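PDB 4DQ6: putative pyridoxal phosphate-dependent transferase from Clostridium difficile, which binds pyridoxal-5'-phosphate and belongs to the class I and II aminotransferase family, although its precise function is not established. Local coordinates for residues 54-57 with 58-62; 77-80 with 81-85; 256-259 with 260-264; 279-282 with 283-287; 378-381 with 382-386. All coordinates share one frame; numbering follows the deposited sequence.

In the fold
Four contacts lie along single helices of a class I and II aminotransferase fold and interaction 1 at a helix end and the turn after it; each has a buried and an exposed side. Interaction 4, on helix 275-287, is the meeting point, packing against interaction 1 (helix 48-58) and interaction 2 (helix 70-84). Interaction 1 lies at the subunit interface, where an arginine holds the carbonyl of I62 beyond a beta turn. Interaction 2 is built on a tryptophan between the aliphatic part of an arginine and a tyrosine ring, interaction 4 on a water bridge. Interactions 3 and 5, on opposite sides of the chain's centre, carry outward salt bridges above an apolar underside, that of interaction 5 in one conformer.

Interaction 1: 54-57 with 58-62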
# COMPACT_ATOMS: atom_id res chain seq x y z
N LEU A 54 -11.66 -13.88 5.41
CA LEU A 54 -10.23 -14.09 5.15
C LEU A 54 -9.96 -15.57 4.91
O LEU A 54 -9.20 -15.88 4.02
CB LEU A 54 -9.41 -13.58 6.32
CG LEU A 54 -9.44 -12.09 6.62
CD1 LEU A 54 -8.70 -11.82 7.95
CD2 LEU A 54 -8.83 -11.28 5.47
N LYS A 55 -10.61 -16.49 5.65
CA LYS A 55 -10.38 -17.90 5.43
C LYS A 55 -10.85 -18.34 4.08
O LYS A 55 -10.12 -19.02 3.39
CB LYS A 55 -11.07 -18.75 6.51
CG LYS A 55 -10.46 -18.57 7.87
CD LYS A 55 -11.24 -19.48 8.82
CE LYS A 55 -10.76 -19.44 10.25
NZ LYS A 55 -11.63 -20.30 11.12
N ASN A 56 -12.02 -17.87 3.67
CA ASN A 56 -12.57 -18.21 2.38
C ASN A 56 -11.65 -17.73 1.25
O ASN A 56 -11.35 -18.46 0.33
CB ASN A 56 -13.99 -17.66 2.23
CG ASN A 56 -14.57 -17.92 0.88
OD1 ASN A 56 -15.10 -18.99 0.63
ND2 ASN A 56 -14.41 -16.95 -0.03
N ARG A 57 -11.15 -16.51 1.41
CA ARG A 57 -10.25 -15.99 0.38
C ARG A 57 -8.92 -16.80 0.34
O ARG A 57 -8.35 -17.06 -0.70
CB ARG A 57 -9.99 -14.51 0.59
CG ARG A 57 -9.12 -13.83 -0.51
CD ARG A 57 -9.70 -13.96 -1.91
NE ARG A 57 -8.77 -13.44 -2.93
CZ ARG A 57 -7.71 -14.12 -3.36
NH1 ARG A 57 -7.43 -15.37 -2.86
NH2 ARG A 57 -6.94 -13.61 -4.31
N LEU A 58 -8.36 -17.04 1.51
CA LEU A 58 -7.11 -17.81 1.66
C LEU A 58 -7.24 -19.15 0.96
O LEU A 58 -6.34 -19.56 0.22
CB LEU A 58 -6.74 -17.92 3.13
CG LEU A 58 -5.34 -18.49 3.46
CD1 LEU A 58 -4.93 -18.06 4.87
CD2 LEU A 58 -5.31 -19.97 3.21
N GLU A 59 -8.37 -19.87 1.19
CA GLU A 59 -8.53 -21.19 0.63
C GLU A 59 -8.67 -21.28 -0.90
O GLU A 59 -8.62 -22.33 -1.51
CB GLU A 59 -9.71 -21.90 1.33
CG GLU A 59 -9.39 -22.19 2.79
CD GLU A 59 -10.57 -22.78 3.57
OE1 GLU A 59 -11.74 -22.36 3.32
OE2 GLU A 59 -10.33 -23.65 4.45
N GLN A 60 -8.79 -20.14 -1.56
CA GLN A 60 -8.69 -20.13 -3.03
C GLN A 60 -7.27 -20.38 -3.52
O GLN A 60 -7.09 -20.82 -4.67
CB GLN A 60 -9.22 -18.81 -3.59
CG GLN A 60 -10.71 -18.57 -3.30
CD GLN A 60 -11.23 -17.19 -3.75
OE1 GLN A 60 -10.46 -16.28 -4.16
NE2 GLN A 60 -12.54 -17.02 -3.66
N GLU A 61 -6.27 -20.00 -2.73
CA GLU A 61 -4.88 -20.44 -2.90
C GLU A 61 -4.15 -19.75 -4.06
O GLU A 61 -3.03 -20.14 -4.40
CB GLU A 61 -4.75 -21.97 -2.98
CG GLU A 61 -5.12 -22.59 -1.63
CD GLU A 61 -4.90 -24.09 -1.49
OE1 GLU A 61 -5.06 -24.82 -2.45
OE2 GLU A 61 -4.60 -24.52 -0.36
N ILE A 62 -4.80 -18.74 -4.64
CA ILE A 62 -4.15 -17.88 -5.66
C ILE A 62 -4.28 -16.44 -5.24
O ILE A 62 -5.37 -15.98 -4.90
CB ILE A 62 -4.73 -18.12 -7.06
CG1 ILE A 62 -4.53 -19.57 -7.44
CG2 ILE A 62 -4.14 -17.06 -8.03
CD1 ILE A 62 -5.16 -19.99 -8.77
O HOH W 1 -14.25 -19.29 -2.73
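From L54 to R57 the chain runs through the last turn of helix 48-58. The residues that follow reverse it in a type I beta turn from L58 to E61, an exit that the class I and II aminotransferase fold here uses at its subunit interface. The carbonyl of L54 still accepts the helical bond from L58 N, while its side chain packs on F276 of helix 275-287. K55 O receives E59 N at 2.9 Å, and the CG of E59 leans over that same oxygen at 3.3 Å. N56 reaches the turn less directly: its amide and that of Q60 are turned 72° apart, and a water accepts from Q60 NE2 at 3.0 Å while giving N56 OD1 a weak bond. R57 carries most of the contact. R57 O accepts Q60 N at 3.2 Å, the donor standing above the carbonyl plane, as the helix gives way to the turn. The side chain leaves with CG anti to the backbone N (chi1 -176°) and then bends at chi2, which folds the guanidinium back toward the departing chain. There Q60 OE1 lies over one face of the group, 3.3 Å from R57 CD, without making a hydrogen bond to it; that oxygen instead receives N17 ND2 of the second subunit, which also bonds I62 O. At the edge of the guanidinium, nearly in its plane, both terminal nitrogens converge on a single backbone oxygen, R57 NH1 at 3.0 Å and R57 NH2 at 2.9 Å from I62 O.

Interaction 2: 77-80 with 81-85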
# COMPACT_ATOMS: atom_id res chain seq x y z
N VAL A 77 -21.06 2.50 0.64
CA VAL A 77 -22.20 3.40 0.45
C VAL A 77 -23.32 3.02 1.42
O VAL A 77 -23.91 3.85 2.06
CB VAL A 77 -22.72 3.37 -1.01
CG1 VAL A 77 -24.06 4.11 -1.14
CG2 VAL A 77 -21.66 3.93 -1.95
N ASN A 78 -23.60 1.72 1.52
CA ASN A 78 -24.66 1.26 2.41
C ASN A 78 -24.39 1.48 3.86
O ASN A 78 -25.26 1.87 4.60
CB ASN A 78 -24.95 -0.21 2.11
CG ASN A 78 -25.55 -0.40 0.73
OD1 ASN A 78 -26.11 0.58 0.14
ND2 ASN A 78 -25.44 -1.60 0.17
N TRP A 79 -23.15 1.26 4.29
CA TRP A 79 -22.74 1.65 5.67
C TRP A 79 -22.96 3.10 5.99
O TRP A 79 -23.54 3.47 7.00
CB TRP A 79 -21.27 1.32 5.83
CG TRP A 79 -20.79 1.47 7.24
CD1 TRP A 79 -19.99 2.48 7.78
CD2 TRP A 79 -20.92 0.49 8.32
NE1 TRP A 79 -19.72 2.23 9.09
CE2 TRP A 79 -20.22 1.02 9.46
CE3 TRP A 79 -21.57 -0.75 8.45
CZ2 TRP A 79 -20.18 0.33 10.68
CZ3 TRP A 79 -21.47 -1.44 9.64
CH2 TRP A 79 -20.81 -0.88 10.75
N LEU A 80 -22.49 3.98 5.12
CA LEU A 80 -22.58 5.38 5.44
C LEU A 80 -24.05 5.83 5.52
O LEU A 80 -24.39 6.70 6.34
CB LEU A 80 -21.85 6.21 4.38
CG LEU A 80 -20.33 6.05 4.30
CD1 LEU A 80 -19.66 6.98 3.27
CD2 LEU A 80 -19.65 6.09 5.62
N TYR A 81 -24.92 5.29 4.67
CA TYR A 81 -26.32 5.60 4.84
C TYR A 81 -26.95 5.00 6.11
O TYR A 81 -27.60 5.72 6.85
CB TYR A 81 -27.17 5.24 3.61
CG TYR A 81 -28.56 5.77 3.80
CD1 TYR A 81 -28.82 7.12 3.68
CD2 TYR A 81 -29.60 4.95 4.16
CE1 TYR A 81 -30.08 7.63 3.90
CE2 TYR A 81 -30.86 5.44 4.38
CZ TYR A 81 -31.09 6.78 4.25
OH TYR A 81 -32.34 7.26 4.48
N ARG A 82 -26.71 3.72 6.37
CA ARG A 82 -27.34 3.02 7.50
C ARG A 82 -26.92 3.62 8.82
O ARG A 82 -27.71 3.80 9.72
CB ARG A 82 -26.81 1.59 7.64
CG ARG A 82 -26.99 0.63 6.50
CD ARG A 82 -27.35 -0.73 7.08
NE ARG A 82 -26.30 -1.50 7.74
CZ ARG A 82 -25.18 -1.94 7.17
NH1 ARG A 82 -24.88 -1.60 5.93
NH2 ARG A 82 -24.35 -2.68 7.85
N ARG A 83 -25.62 3.85 8.93
CA ARG A 83 -25.04 4.27 10.18
C ARG A 83 -25.06 5.77 10.41
O ARG A 83 -25.21 6.19 11.53
CB ARG A 83 -23.60 3.75 10.30
CG ARG A 83 -23.47 2.25 10.09
CD ARG A 83 -23.98 1.43 11.27
NE ARG A 83 -23.34 1.78 12.54
CZ ARG A 83 -23.70 1.27 13.71
NH1 ARG A 83 -24.69 0.40 13.77
NH2 ARG A 83 -23.07 1.62 14.81
N HIS A 84 -24.89 6.55 9.35
CA HIS A 84 -24.71 8.00 9.52
C HIS A 84 -25.76 8.81 8.83
O HIS A 84 -25.71 10.04 8.88
CB HIS A 84 -23.37 8.43 9.04
CG HIS A 84 -22.24 7.65 9.63
ND1 HIS A 84 -22.08 7.54 10.96
CD2 HIS A 84 -21.19 6.99 9.05
CE1 HIS A 84 -21.00 6.78 11.21
NE2 HIS A 84 -20.46 6.44 10.03
N ASN A 85 -26.70 8.18 8.16
CA ASN A 85 -27.71 8.89 7.38
C ASN A 85 -27.08 9.84 6.36
O ASN A 85 -27.62 10.91 6.07
CB ASN A 85 -28.64 9.68 8.31
CG ASN A 85 -30.04 9.81 7.75
OD1 ASN A 85 -30.60 8.88 7.10
ND2 ASN A 85 -30.66 10.97 8.01
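The indole of W79 is overlaid by the aliphatic part of R83, one helical turn on: R83 CG stands over the six-membered ring, 3.6 Å from its centroid and 17° off the normal, a CH-pi contact. The two side chains run side by side in the same direction. R83 gets there by turning CG beside its own backbone N and bending at chi2 and chi3, which carries CD and NE on toward CZ2 and CH2 of the indole, with R83 CD 4.0 Å from W79 CH2. R82 meets the indole differently. Its guanidinium stands almost upright to the ring (planes 86° apart), and R82 NH2 comes to the edge, 3.4 Å from W79 CE3. R82 NH2 also hydrogen-bonds Y285 O and forms a salt bridge with E289, while the terminal nitrogens of R83 pair with E289 and E293. Y285 also covers the indole face turned away from R83, and W79 NE1 bonds to D208, so that the ring is held from several directions. On the adjoining flank L80 CD2 lies in the plane of the imidazole of H84, at its edge and 3.9 Å from H84 CD2. Beneath these groups R83 N bonds W79 O at 2.9 Å in regular helical fashion. The next bond, from H84 N to L80 O at 3.1 Å, arrives from above the carbonyl plane. N85 then takes positive phi, with N85 N bonded to Y81 O and L80 joined to W86 through the backbone, consistent with a Schellman motif ending helix 70-84.

Interaction 3: 256-259 with 260-264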
# COMPACT_ATOMS: atom_id res chain seq x y z
N LYS A 256 -13.69 17.47 -9.80
CA LYS A 256 -12.33 18.01 -10.02
C LYS A 256 -11.33 17.59 -8.96
O LYS A 256 -10.18 17.31 -9.28
CB LYS A 256 -12.32 19.51 -10.10
CG LYS A 256 -13.14 20.06 -11.24
CD LYS A 256 -13.11 21.57 -11.21
CE LYS A 256 -11.73 22.14 -11.52
NZ LYS A 256 -11.85 23.52 -12.10
N ASP A 257 -11.80 17.54 -7.72
CA ASP A 257 -11.02 16.92 -6.62
C ASP A 257 -10.80 15.43 -6.82
O ASP A 257 -9.68 14.92 -6.60
CB ASP A 257 -11.73 17.10 -5.28
CG ASP A 257 -11.83 18.52 -4.83
OD1 ASP A 257 -11.03 19.45 -5.25
OD2 ASP A 257 -12.70 18.74 -3.95
N TYR A 258 -11.87 14.73 -7.24
CA TYR A 258 -11.72 13.32 -7.51
C TYR A 258 -10.59 13.10 -8.51
O TYR A 258 -9.71 12.23 -8.33
CB TYR A 258 -13.05 12.74 -7.99
CG TYR A 258 -13.02 11.29 -8.26
CD1 TYR A 258 -12.45 10.83 -9.43
CD2 TYR A 258 -13.57 10.37 -7.38
CE1 TYR A 258 -12.40 9.50 -9.71
CE2 TYR A 258 -13.49 9.03 -7.65
CZ TYR A 258 -12.90 8.62 -8.82
OH TYR A 258 -12.81 7.27 -9.17
N LYS A 259 -10.62 13.86 -9.59
CA LYS A 259 -9.66 13.65 -10.64
C LYS A 259 -8.26 13.91 -10.16
O LYS A 259 -7.35 13.21 -10.51
CB LYS A 259 -9.93 14.55 -11.85
CG LYS A 259 -8.85 14.43 -12.91
CD LYS A 259 -9.18 15.20 -14.18
CE LYS A 259 -8.55 14.52 -15.39
NZ LYS A 259 -7.07 14.63 -15.40
N LEU A 260 -8.09 14.95 -9.36
CA LEU A 260 -6.77 15.29 -8.89
C LEU A 260 -6.19 14.17 -8.04
O LEU A 260 -5.03 13.83 -8.17
CB LEU A 260 -6.83 16.52 -8.01
CG LEU A 260 -6.78 17.91 -8.62
CD1 LEU A 260 -6.78 18.84 -7.44
CD2 LEU A 260 -5.53 18.11 -9.46
N LEU A 261 -6.99 13.65 -7.12
CA LEU A 261 -6.52 12.57 -6.27
C LEU A 261 -6.32 11.28 -7.04
O LEU A 261 -5.36 10.57 -6.83
CB LEU A 261 -7.46 12.32 -5.09
CG LEU A 261 -6.95 11.32 -4.04
CD1 LEU A 261 -5.56 11.74 -3.59
CD2 LEU A 261 -7.89 11.28 -2.85
N ASP A 262 -7.26 11.00 -7.93
CA ASP A 262 -7.12 9.85 -8.80
C ASP A 262 -5.80 9.89 -9.54
O ASP A 262 -5.08 8.88 -9.59
CB ASP A 262 -8.29 9.74 -9.73
CG ASP A 262 -8.49 8.31 -10.29
OD1 ASP A 262 -8.46 7.32 -9.51
OD2 ASP A 262 -8.75 8.24 -11.49
N ASP A 263 -5.48 11.03 -10.13
CA ASP A 263 -4.28 11.14 -10.90
C ASP A 263 -3.01 11.08 -10.02
O ASP A 263 -1.99 10.59 -10.47
CB ASP A 263 -4.31 12.48 -11.63
CG ASP A 263 -5.25 12.47 -12.82
OD1 ASP A 263 -5.82 11.40 -13.20
OD2 ASP A 263 -5.43 13.56 -13.39
N ALA A 264 -3.09 11.58 -8.77
CA ALA A 264 -1.97 11.43 -7.81
C ALA A 264 -1.73 9.98 -7.48
O ALA A 264 -0.58 9.52 -7.46
CB ALA A 264 -2.21 12.24 -6.55
O HOH W 2 -11.72 6.59 -11.60
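K259 and D263 form an i to i+4 salt bridge on the outer side of helix 255-267, an amphipathic alpha helix that follows strand 248-251 of the large mixed sheet. The lysine chain can be traced atom by atom. CB sits beside the helix backbone, and CG, anti to the backbone N (chi1 174°), already passes D263 OD2 at 3.6 Å. CD swings wider, 4.2 Å from D263 OD2, and CE begins the return at 3.8 Å from the same oxygen. The chain is bent only at its last torsion, chi4 of -70°, and this turn brings NZ in to 2.8 Å from D263 OD2, which accepts on its syn lone pair, on the side of the other carboxylate oxygen. D263 leans back to receive it, with CB packed on the carbonyl oxygen of K259. The backbone bonds continue regularly below, among them D262 N to Y258 O. On the opposite, covered side L261 rests on helix 99-110 and on I94 of strand 93-96, while D257 makes a salt bridge to K199. Between these two flanks Y258 and D262 lie side by side, pointing the same way, the ring and carboxylate planes turned 38° from each other. Y258 CE1 approaches D262 CB at 4.1 Å, and the I94 side chain touches both residues. D262 OD1 is taken by K271 NZ, whereas its second oxygen is linked to the tyrosine through a water in the plane of the ring, 2.7 Å from Y258 OH and only weakly bonded, at 3.4 Å, to D262 OD2.

Interaction 4: 279-282 with 283-287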
# COMPACT_ATOMS: atom_id res chain seq x y z
N VAL A 279 -11.65 -8.33 0.73
CA VAL A 279 -12.74 -9.16 1.28
C VAL A 279 -13.11 -8.79 2.70
O VAL A 279 -14.28 -8.84 3.08
CB VAL A 279 -12.48 -10.69 1.16
CG1 VAL A 279 -12.27 -11.14 -0.29
CG2 VAL A 279 -11.41 -11.14 2.12
N ALA A 280 -12.11 -8.38 3.50
CA ALA A 280 -12.37 -7.98 4.90
C ALA A 280 -13.20 -6.71 4.98
O ALA A 280 -14.01 -6.56 5.90
CB ALA A 280 -11.09 -7.87 5.71
N THR A 281 -12.94 -5.74 4.10
CA THR A 281 -13.66 -4.49 4.17
C THR A 281 -15.15 -4.70 3.88
O THR A 281 -16.03 -4.29 4.63
CB THR A 281 -13.05 -3.52 3.14
OG1 THR A 281 -11.70 -3.22 3.50
CG2 THR A 281 -13.87 -2.22 3.07
N GLU A 282 -15.46 -5.48 2.85
CA GLU A 282 -16.83 -5.72 2.48
C GLU A 282 -17.53 -6.55 3.56
O GLU A 282 -18.65 -6.26 3.96
CB GLU A 282 -16.87 -6.45 1.18
CG GLU A 282 -18.27 -6.78 0.74
CD GLU A 282 -18.38 -7.27 -0.68
OE1 GLU A 282 -17.62 -6.84 -1.58
OE2 GLU A 282 -19.32 -8.07 -0.90
N ALA A 283 -16.80 -7.53 4.11
CA ALA A 283 -17.36 -8.35 5.18
C ALA A 283 -17.64 -7.54 6.46
O ALA A 283 -18.63 -7.79 7.12
CB ALA A 283 -16.43 -9.52 5.51
N SER A 284 -16.70 -6.67 6.83
CA SER A 284 -16.86 -5.85 8.04
C SER A 284 -18.11 -4.97 7.92
O SER A 284 -18.94 -4.92 8.85
CB SER A 284 -15.61 -5.01 8.32
OG SER A 284 -15.39 -3.93 7.44
N TYR A 285 -18.30 -4.32 6.79
CA TYR A 285 -19.42 -3.39 6.69
C TYR A 285 -20.74 -4.14 6.49
O TYR A 285 -21.76 -3.79 7.11
CB TYR A 285 -19.19 -2.37 5.59
CG TYR A 285 -18.18 -1.29 5.94
CD1 TYR A 285 -18.11 -0.75 7.20
CD2 TYR A 285 -17.35 -0.80 4.98
CE1 TYR A 285 -17.21 0.22 7.52
CE2 TYR A 285 -16.47 0.24 5.29
CZ TYR A 285 -16.47 0.77 6.51
OH TYR A 285 -15.56 1.77 6.80
N ASN A 286 -20.71 -5.19 5.69
CA ASN A 286 -21.93 -5.95 5.45
C ASN A 286 -22.38 -6.80 6.63
O ASN A 286 -23.59 -6.92 6.84
CB ASN A 286 -21.86 -6.83 4.21
CG ASN A 286 -21.94 -6.02 2.90
OD1 ASN A 286 -22.36 -4.89 2.91
ND2 ASN A 286 -21.61 -6.65 1.79
N ASN A 287 -21.44 -7.35 7.40
CA ASN A 287 -21.80 -8.36 8.45
C ASN A 287 -21.35 -8.00 9.84
O ASN A 287 -21.72 -8.66 10.78
CB ASN A 287 -21.18 -9.67 8.08
CG ASN A 287 -21.72 -10.19 6.80
OD1 ASN A 287 -20.96 -10.40 5.84
ND2 ASN A 287 -23.01 -10.28 6.71
O HOH W 3 -20.70 -9.12 1.25
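The closing turns of helix 275-287, one of the helices in this fold of the class I and II aminotransferase family, bring T281 and E282 against S284, Y285 and N286. T281 O serves two donors that come from the same face of its carbonyl plane: Y285 N at 3.1 Å, the ordinary helical bond, and the hydroxyl S284 OG at 2.9 Å. The hydroxyl reaches back because OG sits between the backbone N and the carbonyl carbon (chi1 72°); it belongs to one of two conformers, so this second bond is less certain. The T281 methyl CG2 brushes Y285 CE2 at 4.2 Å. On the adjoining side of the helix, E282 and N286 cross with their carboxylate and amide planes 68° apart, N286 ND2 lying 3.5 Å from E282 CG. Their polar ends join through a water, which donates to E282 OE2 at 2.8 Å and accepts from N286 ND2 at 2.7 Å. The other carboxylate oxygen, OE1, is held by S71. T281 OG1 pairs with S247, and Y285 OH with Y249 of strand 248-251. Helix 48-58 packs along V279, A283 and S284, helix 70-84 along T281, E282, Y285 and N286, and helix 237-240 touches S284 and Y285.

Interaction 5: 378-381 with 382-386; sequences MLEE and ALIRI
Regular i to i+4 backbone bonds join the two segments, with L383 N reaching L379 O at 2.9 Å and R385 N reaching E381 O at 3.0 Å. On the covered side the leucines L379 and L383 meet through one methyl each, CD1 to CD1 at 4.0 Å, and L383 continues onto F305 and Y309 of helix 289-313. The exposed side begins with E380 CG, against which I384 CD1 packs at 3.6 Å in the glutamate conformer modelled here, one of two. I384 turns its CG1 branch beside the backbone N (chi1 -66°), and this lays the ethyl arm back over the preceding turn. E381 and R385 run side by side in the same direction and, in the conformer of E381 modelled here, again one of two, end in a salt bridge of 3.2 Å between E381 OE2 and R385 NH2, with carboxylate and guanidinium planes 44° apart. The arginine chain is extended from CG to NE, and its NH1 also bonds K351 O. These contacts are characteristic of an amphipathic helix, here 376-390, near the C-terminus of the chain and in the smaller domain expected of this fold.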
# COMPACT_ATOMS: atom_id res chain seq x y z
N MET A 378 -6.59 -6.67 31.35
CA MET A 378 -5.39 -5.94 30.92
C MET A 378 -5.50 -4.45 31.30
O MET A 378 -4.56 -3.84 31.75
CB MET A 378 -5.23 -6.06 29.41
CG MET A 378 -4.11 -5.23 28.84
SD MET A 378 -3.76 -5.73 27.14
CE MET A 378 -2.72 -4.34 26.63
N LEU A 379 -6.69 -3.91 31.16
CA LEU A 379 -6.97 -2.54 31.57
C LEU A 379 -6.75 -2.34 33.06
O LEU A 379 -6.08 -1.41 33.51
CB LEU A 379 -8.39 -2.15 31.17
CG LEU A 379 -8.84 -0.75 31.62
CD1 LEU A 379 -7.91 0.44 31.23
CD2 LEU A 379 -10.27 -0.46 31.11
N GLU A 380 -7.27 -3.26 33.86
CA GLU A 380 -7.02 -3.24 35.33
C GLU A 380 -5.52 -3.24 35.63
O GLU A 380 -5.03 -2.47 36.45
CB GLU A 380 -7.75 -4.33 36.13
CG GLU A 380 -7.08 -4.44 37.51
CD GLU A 380 -7.66 -5.47 38.46
OE1 GLU A 380 -7.61 -6.70 38.20
OE2 GLU A 380 -8.11 -5.02 39.53
N GLU A 381 -4.78 -4.14 34.99
CA GLU A 381 -3.37 -4.20 35.19
C GLU A 381 -2.68 -2.91 34.82
O GLU A 381 -1.78 -2.47 35.51
CB GLU A 381 -2.78 -5.43 34.43
CG GLU A 381 -1.42 -5.86 34.85
CD GLU A 381 -0.82 -6.82 33.85
OE1 GLU A 381 -1.51 -7.81 33.52
OE2 GLU A 381 0.33 -6.59 33.39
N ALA A 382 -3.14 -2.31 33.74
CA ALA A 382 -2.55 -1.04 33.32
C ALA A 382 -2.79 0.07 34.34
O ALA A 382 -1.89 0.78 34.69
CB ALA A 382 -3.10 -0.61 31.98
N LEU A 383 -3.97 0.10 34.90
CA LEU A 383 -4.30 1.16 35.90
C LEU A 383 -3.52 0.95 37.19
O LEU A 383 -3.06 1.90 37.81
CB LEU A 383 -5.80 1.26 36.13
CG LEU A 383 -6.64 1.69 34.94
CD1 LEU A 383 -8.09 1.31 35.14
CD2 LEU A 383 -6.45 3.20 34.71
N ILE A 384 -3.32 -0.31 37.59
CA ILE A 384 -2.49 -0.64 38.75
C ILE A 384 -1.03 -0.20 38.56
O ILE A 384 -0.42 0.40 39.46
CB ILE A 384 -2.55 -2.13 39.06
CG1 ILE A 384 -3.95 -2.57 39.50
CG2 ILE A 384 -1.48 -2.44 40.11
CD1 ILE A 384 -4.13 -4.08 39.50
N ARG A 385 -0.52 -0.39 37.33
CA ARG A 385 0.83 0.08 36.98
C ARG A 385 0.98 1.60 37.01
O ARG A 385 1.97 2.14 37.52
CB ARG A 385 1.29 -0.51 35.62
CG ARG A 385 1.53 -2.02 35.69
CD ARG A 385 2.16 -2.58 34.39
NE ARG A 385 2.34 -4.03 34.54
CZ ARG A 385 3.33 -4.73 34.00
NH1 ARG A 385 4.23 -4.19 33.19
NH2 ARG A 385 3.38 -6.04 34.28
N ILE A 386 -0.04 2.30 36.54
CA ILE A 386 -0.02 3.74 36.52
C ILE A 386 -0.04 4.22 37.97
O ILE A 386 0.75 5.07 38.36
CB ILE A 386 -1.21 4.30 35.73
CG1 ILE A 386 -1.04 3.99 34.24
CG2 ILE A 386 -1.32 5.80 35.93
CD1 ILE A 386 -2.28 4.07 33.35